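Local coordinates for protein phytase (PDB 2GFI) that hydrolyses phosphate from inositol hexakisphosphate as a 3-phytase of the histidine acid phosphatase family, at residues F67-E72 against Q371-I376. Residues are numbered along the deposited sequence; the frame is centred on the assembly and turned at random.
Sequences FSRHGE and QGARTI
In the active-site sheet of this histidine acid phosphatase, strand 67-69 runs antiparallel to strand 374-376 and leads into the loop that carries H70, the predicted nucleophile. F67 and T375 form a hydrogen-bonded pair, F67 N reaching T375 O at 2.7 Å (N-H...O 168°) and T375 N returning to F67 O. The branched T375 and the aromatic F67 suit a strand; their CB atoms lie on one face, where the F67 ring meets F339 edge-to-face. S68 and R374 are the non-hydrogen-bonded pair on the other face. The S68 hydroxyl accepts a hydrogen bond from a water that also donates to G372 O, a carbonyl that R374 grips side-on through NE and NH2; NH2 also forms a salt bridge with D136. Further along, R69 N donates to A373 O and G372 N to H70 O at 2.9 Å, so the two segments stay joined up to the loop that carries H70. G372 has a positive phi, a conformation that favours glycine.

R69 CB packs on the small A373 CB at 3.6 Å. With CG anti to the backbone N (chi1 -170°) and the chain extended to NE, its guanidinium lies stacked on the Q371 amide, planes 13° apart, with Q371 OE1 3.4 Å from R69 CZ, over the centre of the group. Its NH2 forms a salt bridge to D333, the predicted proton donor, and its NH1 bonds G39 O. An alanine here would probably leave D333 without this charged mate and G39 O without its donor, and open a gap beside the Q371 amide. H70 ND1 donates to G71 O at 2.7 Å, in the ring plane, which fixes the imidazole's rotation and is consistent with NE2 serving as the attacking nitrogen. Such a strand-end RHG sequence is the signature of the histidine phosphatase superfamily.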
loop_
_atom_site.group_PDB
_atom_site.type_symbol
_atom_site.label_atom_id
_atom_site.label_comp_id
_atom_site.label_asym_id
_atom_site.label_seq_id
_atom_site.Cartn_x
_atom_site.Cartn_y
_atom_site.Cartn_z
ATOM N N PHE A 67 -0.967 29.547 1.039
ATOM C CA PHE A 67 0.069 29.996 1.909
ATOM C C PHE A 67 0.964 28.820 2.158
ATOM O O PHE A 67 0.600 27.867 2.832
ATOM C CB PHE A 67 -0.509 30.567 3.202
ATOM C CG PHE A 67 -1.405 31.749 2.963
ATOM C CD1 PHE A 67 -0.873 33.037 2.908
ATOM C CD2 PHE A 67 -2.788 31.570 2.748
ATOM C CE1 PHE A 67 -1.709 34.146 2.683
ATOM C CE2 PHE A 67 -3.640 32.666 2.503
ATOM C CZ PHE A 67 -3.091 33.962 2.471
ATOM N N SER A 68 2.137 28.885 1.561
ATOM C CA SER A 68 3.025 27.761 1.494
ATOM C C SER A 68 4.329 28.041 2.261
ATOM O O SER A 68 4.863 29.164 2.217
ATOM C CB SER A 68 3.312 27.453 0.044
ATOM O OG SER A 68 4.273 26.442 -0.039
ATOM N N ARG A 69 4.797 27.040 3.001
ATOM C CA ARG A 69 6.125 27.052 3.593
ATOM C C ARG A 69 7.106 26.757 2.453
ATOM O O ARG A 69 6.697 26.285 1.374
ATOM C CB ARG A 69 6.209 25.950 4.642
ATOM C CG ARG A 69 7.422 25.992 5.474
ATOM C CD ARG A 69 7.573 24.801 6.367
ATOM N NE ARG A 69 8.815 24.877 7.115
ATOM C CZ ARG A 69 9.197 23.985 8.007
ATOM N NH1 ARG A 69 8.440 22.935 8.269
ATOM N NH2 ARG A 69 10.344 24.138 8.644
ATOM N N HIS A 70 8.388 27.051 2.660
ATOM C CA HIS A 70 9.409 26.548 1.747
ATOM C C HIS A 70 9.331 25.016 1.783
ATOM O O HIS A 70 8.785 24.446 2.760
ATOM C CB HIS A 70 10.797 27.000 2.185
ATOM C CG HIS A 70 11.124 26.654 3.611
ATOM N ND1 HIS A 70 11.497 25.384 4.012
ATOM C CD2 HIS A 70 11.129 27.420 4.727
ATOM C CE1 HIS A 70 11.694 25.379 5.317
ATOM N NE2 HIS A 70 11.509 26.612 5.773
ATOM N N GLY A 71 9.869 24.337 0.762
ATOM C CA GLY A 71 9.946 22.869 0.826
ATOM C C GLY A 71 11.056 22.378 1.762
ATOM O O GLY A 71 11.742 23.187 2.400
ATOM N N GLU A 72 11.237 21.055 1.810
ATOM C CA GLU A 72 12.302 20.423 2.552
ATOM C C GLU A 72 13.632 21.124 2.286
ATOM O O GLU A 72 13.915 21.548 1.172
ATOM C CB GLU A 72 12.411 18.937 2.196
ATOM C CG GLU A 72 11.229 18.072 2.650
ATOM C CD GLU A 72 10.041 18.032 1.675
ATOM O OE1 GLU A 72 9.819 18.969 0.884
ATOM O OE2 GLU A 72 9.293 17.041 1.698
ATOM N N GLN A 371 7.518 20.370 6.419
ATOM C CA GLN A 371 8.275 20.983 5.318
ATOM C C GLN A 371 7.348 20.949 4.124
ATOM O O GLN A 371 6.646 19.948 3.928
ATOM C CB GLN A 371 9.533 20.205 5.031
ATOM C CG GLN A 371 10.526 20.204 6.160
ATOM C CD GLN A 371 11.335 21.511 6.242
ATOM O OE1 GLN A 371 11.026 22.482 5.553
ATOM N NE2 GLN A 371 12.371 21.519 7.081
ATOM N N GLY A 372 7.292 22.042 3.362
ATOM C CA GLY A 372 6.439 22.082 2.197
ATOM C C GLY A 372 4.989 22.277 2.603
ATOM O O GLY A 372 4.081 21.976 1.821
ATOM N N ALA A 373 4.760 22.761 3.827
ATOM C CA ALA A 373 3.414 23.062 4.328
ATOM C C ALA A 373 2.583 23.888 3.344
ATOM O O ALA A 373 3.099 24.798 2.697
ATOM C CB ALA A 373 3.497 23.793 5.646
ATOM N N ARG A 374 1.289 23.590 3.276
ATOM C CA ARG A 374 0.396 24.279 2.393
ATOM C C ARG A 374 -0.880 24.587 3.139
ATOM O O ARG A 374 -1.569 23.697 3.633
ATOM C CB ARG A 374 0.137 23.454 1.111
ATOM C CG ARG A 374 -0.256 21.990 1.347
ATOM C CD ARG A 374 0.146 21.047 0.250
ATOM N NE ARG A 374 1.589 20.916 0.246
ATOM C CZ ARG A 374 2.304 20.199 -0.612
ATOM N NH1 ARG A 374 1.715 19.509 -1.592
ATOM N NH2 ARG A 374 3.623 20.150 -0.459
ATOM N N THR A 375 -1.183 25.862 3.274
ATOM C CA THR A 375 -2.458 26.243 3.808
ATOM C C THR A 375 -3.212 26.849 2.642
ATOM O O THR A 375 -2.760 27.800 2.014
ATOM C CB THR A 375 -2.264 27.234 4.978
ATOM O OG1 THR A 375 -2.008 26.472 6.175
ATOM C CG2 THR A 375 -3.549 28.064 5.257
ATOM N N ILE A 376 -4.343 26.253 2.315
ATOM C CA ILE A 376 -5.118 26.721 1.180
ATOM C C ILE A 376 -6.513 27.147 1.650
ATOM O O ILE A 376 -7.151 26.447 2.450
ATOM C CB ILE A 376 -5.211 25.612 0.138
ATOM C CG1 ILE A 376 -3.895 25.515 -0.656
ATOM C CG2 ILE A 376 -6.441 25.799 -0.756
ATOM C CD1 ILE A 376 -3.754 24.182 -1.377
HETATM O O HOH W 1 3.654 23.990 -0.399
#